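Mannose recognizing lectin (Marasmius oreades, PDB 4TKC) binds mannose in two separate pockets and is a small all-beta fungal lectin of the bulb-type family. Local coordinates at residues G71-P74 and N75-V79; G86-H89 and P90-L93. One frame throughout, in Å; residues are numbered along the deposited sequence.

Interaction 1 of 2, residues G71-P74 and N75-V79; sequences GYDP and NGTAV. With BMA (beta-D-mannopyranose), chain B.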
loop_
_atom_site.group_PDB
_atom_site.type_symbol
_atom_site.label_atom_id
_atom_site.label_comp_id
_atom_site.label_asym_id
_atom_site.label_seq_id
_atom_site.Cartn_x
_atom_site.Cartn_y
_atom_site.Cartn_z
ATOM N N GLY A 71 6.671 -10.633 0.647
ATOM C CA GLY A 71 7.303 -9.691 1.566
ATOM C C GLY A 71 8.688 -9.338 1.027
ATOM O O GLY A 71 9.386 -10.185 0.449
ATOM N N TYR A 72 8.992 -8.022 1.036
ATOM C CA TYR A 72 10.258 -7.487 0.495
ATOM C C TYR A 72 11.035 -6.731 1.551
ATOM O O TYR A 72 10.448 -6.048 2.384
ATOM C CB TYR A 72 10.003 -6.565 -0.709
ATOM C CG TYR A 72 9.500 -7.237 -1.961
ATOM C CD1 TYR A 72 10.373 -7.826 -2.846
ATOM C CD2 TYR A 72 8.135 -7.264 -2.282
ATOM C CE1 TYR A 72 9.925 -8.467 -3.986
ATOM C CE2 TYR A 72 7.680 -7.889 -3.429
ATOM C CZ TYR A 72 8.572 -8.468 -4.300
ATOM O OH TYR A 72 8.143 -9.141 -5.397
ATOM N N ASP A 73 12.359 -6.796 1.480
ATOM C CA ASP A 73 13.199 -5.927 2.322
ATOM C C ASP A 73 13.271 -4.504 1.646
ATOM O O ASP A 73 12.675 -4.280 0.566
ATOM C CB ASP A 73 14.585 -6.557 2.570
ATOM C CG ASP A 73 15.617 -6.186 1.493
ATOM O OD1 ASP A 73 15.213 -6.016 0.325
ATOM O OD2 ASP A 73 16.805 -6.182 1.838
ATOM N N PRO A 74 13.961 -3.533 2.280
ATOM C CA PRO A 74 13.981 -2.168 1.678
ATOM C C PRO A 74 14.706 -2.126 0.355
ATOM O O PRO A 74 14.640 -1.078 -0.308
ATOM C CB PRO A 74 14.724 -1.329 2.717
ATOM C CG PRO A 74 14.638 -2.104 3.997
ATOM C CD PRO A 74 14.620 -3.546 3.597
ATOM N N ASN A 75 15.448 -3.143 -0.022
ATOM C CA ASN A 75 16.231 -3.191 -1.236
ATOM C C ASN A 75 15.486 -3.905 -2.365
ATOM O O ASN A 75 16.051 -4.116 -3.421
ATOM C CB ASN A 75 17.585 -3.884 -0.976
ATOM C CG ASN A 75 18.433 -3.146 0.034
ATOM O OD1 ASN A 75 19.034 -2.114 -0.295
ATOM N ND2 ASN A 75 18.500 -3.678 1.270
ATOM N N GLY A 76 14.258 -4.353 -2.086
ATOM C CA GLY A 76 13.440 -5.054 -3.067
ATOM C C GLY A 76 13.727 -6.548 -3.181
ATOM O O GLY A 76 13.303 -7.188 -4.143
ATOM N N THR A 77 14.503 -7.084 -2.238
ATOM C CA THR A 77 14.740 -8.543 -2.151
ATOM C C THR A 77 13.569 -9.225 -1.454
ATOM O O THR A 77 13.123 -8.752 -0.429
ATOM C CB THR A 77 16.058 -8.848 -1.396
ATOM O OG1 THR A 77 17.132 -8.133 -2.023
ATOM C CG2 THR A 77 16.375 -10.339 -1.378
ATOM N N ALA A 78 13.062 -10.298 -2.063
ATOM C CA ALA A 78 11.967 -11.077 -1.450
ATOM C C ALA A 78 12.409 -11.821 -0.184
ATOM O O ALA A 78 13.468 -12.429 -0.192
ATOM C CB ALA A 78 11.368 -12.030 -2.470
ATOM N N VAL A 79 11.709 -11.567 0.916
ATOM C CA VAL A 79 12.000 -12.277 2.160
ATOM C C VAL A 79 10.916 -13.283 2.549
ATOM O O VAL A 79 11.085 -14.044 3.502
ATOM C CB VAL A 79 12.251 -11.331 3.357
ATOM C CG1 VAL A 79 13.415 -10.377 3.064
ATOM C CG2 VAL A 79 10.985 -10.554 3.710
HETATM C C1 BMA B . 8.260 -14.263 -8.489
HETATM C C2 BMA B . 7.416 -13.000 -8.614
HETATM C C3 BMA B . 8.253 -11.853 -8.074
HETATM C C4 BMA B . 8.753 -12.151 -6.651
HETATM C C5 BMA B . 9.480 -13.497 -6.575
HETATM C C6 BMA B . 9.951 -13.776 -5.148
HETATM O O1 BMA B . 7.459 -15.314 -9.038
HETATM O O2 BMA B . 6.165 -13.151 -7.928
HETATM O O3 BMA B . 7.460 -10.665 -8.135
HETATM O O4 BMA B . 9.647 -11.127 -6.207
HETATM O O5 BMA B . 8.588 -14.487 -7.104
HETATM O O6 BMA B . 9.720 -15.126 -4.711
HETATM O O HOH W 1 18.534 -7.346 0.168
#
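D73 and the residues that follow it close a type I turn, D73 to G76, with one carboxylate doing much of the work. The backbone bonds come first: G76 N bonds D73 O, closing the turn, while D73 N gives a straight bond (165°) to T77 O at 2.8 Å. Further down the hairpin V79 N meets G71 O at 2.7 Å, and Y72 faces A78 as an antiparallel non-hydrogen-bonded pair.

D73 turns its carboxylate back over the turn, CG lodged between its own N and carbonyl carbon (chi1 89°). OD1 takes T77 N at 2.9 Å, nearly along the C-O axis, and a weaker bond from N75 N. OD2 receives N75 ND2 at 3.1 Å from above the carboxylate plane, and a water joins it to T77 OG1.

Apolar contact is slight: CE1 of the Y72 ring is 4.1 Å from A78 CB. The ring's far end belongs to the sugar pocket, where Y72 OH hydrogen-bonds O4 of beta-mannose at 2.6 Å and A78 CB lies 3.5 Å from its C6. Q64 NE2 also bonds Y72 OH.

The hairpin joins strands 69-72 and 78-81, with 78-81 outermost in its four-stranded sheet; F60 on strand 60-63 meets the Y72 ring, and P74 packs on V4 of the second subunit.

Interaction 2 of 2, residues G86-H89 and P90-L93; sequences GDDH and PYNL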
loop_
_atom_site.group_PDB
_atom_site.type_symbol
_atom_site.label_atom_id
_atom_site.label_comp_id
_atom_site.label_asym_id
_atom_site.label_seq_id
_atom_site.Cartn_x
_atom_site.Cartn_y
_atom_site.Cartn_z
ATOM N N GLY A 86 -0.553 -17.289 -10.327
ATOM C CA GLY A 86 -1.468 -17.909 -11.243
ATOM C C GLY A 86 -2.305 -16.868 -11.966
ATOM O O GLY A 86 -2.139 -15.646 -11.777
ATOM N N ASP A 87 -3.274 -17.372 -12.731
ATOM C CA ASP A 87 -4.128 -16.541 -13.580
ATOM C C ASP A 87 -5.587 -16.448 -13.084
ATOM O O ASP A 87 -6.428 -15.871 -13.775
ATOM C CB ASP A 87 -4.147 -17.082 -15.014
ATOM C CG ASP A 87 -2.782 -17.078 -15.665
ATOM O OD1 ASP A 87 -2.100 -16.033 -15.628
ATOM O OD2 ASP A 87 -2.416 -18.116 -16.265
ATOM N N ASP A 88 -5.860 -16.953 -11.874
ATOM C CA ASP A 88 -7.235 -17.001 -11.340
ATOM C C ASP A 88 -7.576 -15.696 -10.598
ATOM O O ASP A 88 -7.889 -15.736 -9.405
ATOM C CB ASP A 88 -7.448 -18.215 -10.446
ATOM C CG ASP A 88 -7.572 -19.500 -11.239
ATOM O OD1 ASP A 88 -7.803 -19.424 -12.467
ATOM O OD2 ASP A 88 -7.462 -20.586 -10.634
ATOM N N HIS A 89 -7.547 -14.588 -11.334
ATOM C CA HIS A 89 -7.836 -13.243 -10.810
ATOM C C HIS A 89 -9.332 -13.089 -10.486
ATOM O O HIS A 89 -10.172 -13.652 -11.186
ATOM C CB HIS A 89 -7.408 -12.155 -11.804
ATOM C CG HIS A 89 -5.959 -12.213 -12.131
ATOM N ND1 HIS A 89 -4.987 -11.766 -11.258
ATOM C CD2 HIS A 89 -5.302 -12.824 -13.141
ATOM C CE1 HIS A 89 -3.792 -12.019 -11.761
ATOM N NE2 HIS A 89 -3.955 -12.629 -12.921
ATOM N N PRO A 90 -9.651 -12.267 -9.463
ATOM C CA PRO A 90 -8.707 -11.486 -8.635
ATOM C C PRO A 90 -8.137 -12.304 -7.487
ATOM O O PRO A 90 -8.840 -13.216 -6.947
ATOM C CB PRO A 90 -9.592 -10.386 -8.043
ATOM C CG PRO A 90 -10.939 -11.030 -7.937
ATOM C CD PRO A 90 -11.056 -11.970 -9.121
ATOM N N TYR A 91 -6.951 -11.957 -7.007
ATOM C CA TYR A 91 -6.358 -12.555 -5.787
ATOM C C TYR A 91 -6.492 -11.577 -4.636
ATOM O O TYR A 91 -6.404 -10.332 -4.849
ATOM C CB TYR A 91 -4.880 -12.845 -6.060
ATOM C CG TYR A 91 -4.628 -14.002 -6.992
ATOM C CD1 TYR A 91 -4.560 -13.826 -8.359
ATOM C CD2 TYR A 91 -4.508 -15.308 -6.468
ATOM C CE1 TYR A 91 -4.389 -14.876 -9.228
ATOM C CE2 TYR A 91 -4.346 -16.376 -7.319
ATOM C CZ TYR A 91 -4.290 -16.177 -8.679
ATOM O OH TYR A 91 -4.124 -17.265 -9.484
ATOM N N ASN A 92 -6.676 -12.085 -3.421
ATOM C CA ASN A 92 -6.806 -11.246 -2.256
ATOM C C ASN A 92 -6.168 -11.933 -1.097
ATOM O O ASN A 92 -6.340 -13.186 -0.973
ATOM C CB ASN A 92 -8.272 -10.995 -1.957
ATOM C CG ASN A 92 -8.885 -9.991 -2.902
ATOM O OD1 ASN A 92 -8.753 -8.783 -2.704
ATOM N ND2 ASN A 92 -9.589 -10.489 -3.902
ATOM N N LEU A 93 -5.567 -11.202 -0.174
ATOM C CA LEU A 93 -5.072 -11.795 1.077
ATOM C C LEU A 93 -6.019 -11.317 2.161
ATOM O O LEU A 93 -6.167 -10.101 2.367
ATOM C CB LEU A 93 -3.621 -11.342 1.380
ATOM C CG LEU A 93 -3.001 -11.711 2.724
ATOM C CD1 LEU A 93 -2.558 -13.154 2.616
ATOM C CD2 LEU A 93 -1.827 -10.820 3.140
#
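The rings of H89 and Y91 meet at right angles, the edge of Y91 directed at a face of H89 in an offset T-shaped pair with planes at 87°. Y91 CE1 lies over that imidazole face, displaced toward the rim. On the phenol's side, H89 ND1 sits at the ring edge, in its plane, 3.6 Å from Y91 CD1. One face of the Y91 ring carries the carbonyl oxygen of D88, 3.6 Å above the plane and again off centre. The tyrosine is thus bordered at its edge by a side chain and on a face by backbone, all from the few residues just before it.

Its hydroxyl runs back along the loop to the main chain. Y91 OH accepts D88 N at 3.0 Å with an N-H...O angle of 147°, and packs 3.1 Å from G86 C. CG of Y91 stands beside its own N and anti to its carbonyl carbon (chi1 -72°), which sends the ring back over 86-89 while the main chain goes on into strand 92-95. Between H89 and Y91 in the chain, the peptide before P90 is cis, drawing the CA atoms of H89 and P90 to 2.9 Å and folding the chain sharply just ahead of Y91.

The imidazole is steadied from outside the loop: E13 OE2 bonds both H89 ND1 and Y91 N, tying side chain and backbone to one carboxylate oxygen. On the sheet side, Y91 also touches A105 of strand 101-105.

An inverse gamma turn is centred on D88, with a weak bond from H89 N to D87 O. With the cis-proline bend that follows, this makes a compact connection leading into strand 92-95, within the three four-stranded antiparallel sheets of the beta-prism II fold of bulb-type lectins.

In the fold
Both contacts are local, and they follow one another along the chain, about 9 Å apart at their nearest atoms. Interaction 1 is a hairpin end, partly buried, within a single sheet; interaction 2 lies at the surface, in the connection from strand 78-81 to strand 92-95, and so leads from one four-stranded sheet into another. Their chemistry differs accordingly. The hairpin end at 71-79 relies on main-chain bonds and a carboxylate, whereas 86-93 is shaped by perpendicular, edge-to-face rings, a cis-proline and a phenol that accepts a main-chain N-H. Each uses a buried tyrosine, but Y72 reaches a bound mannose while Y91 reaches back to its own loop.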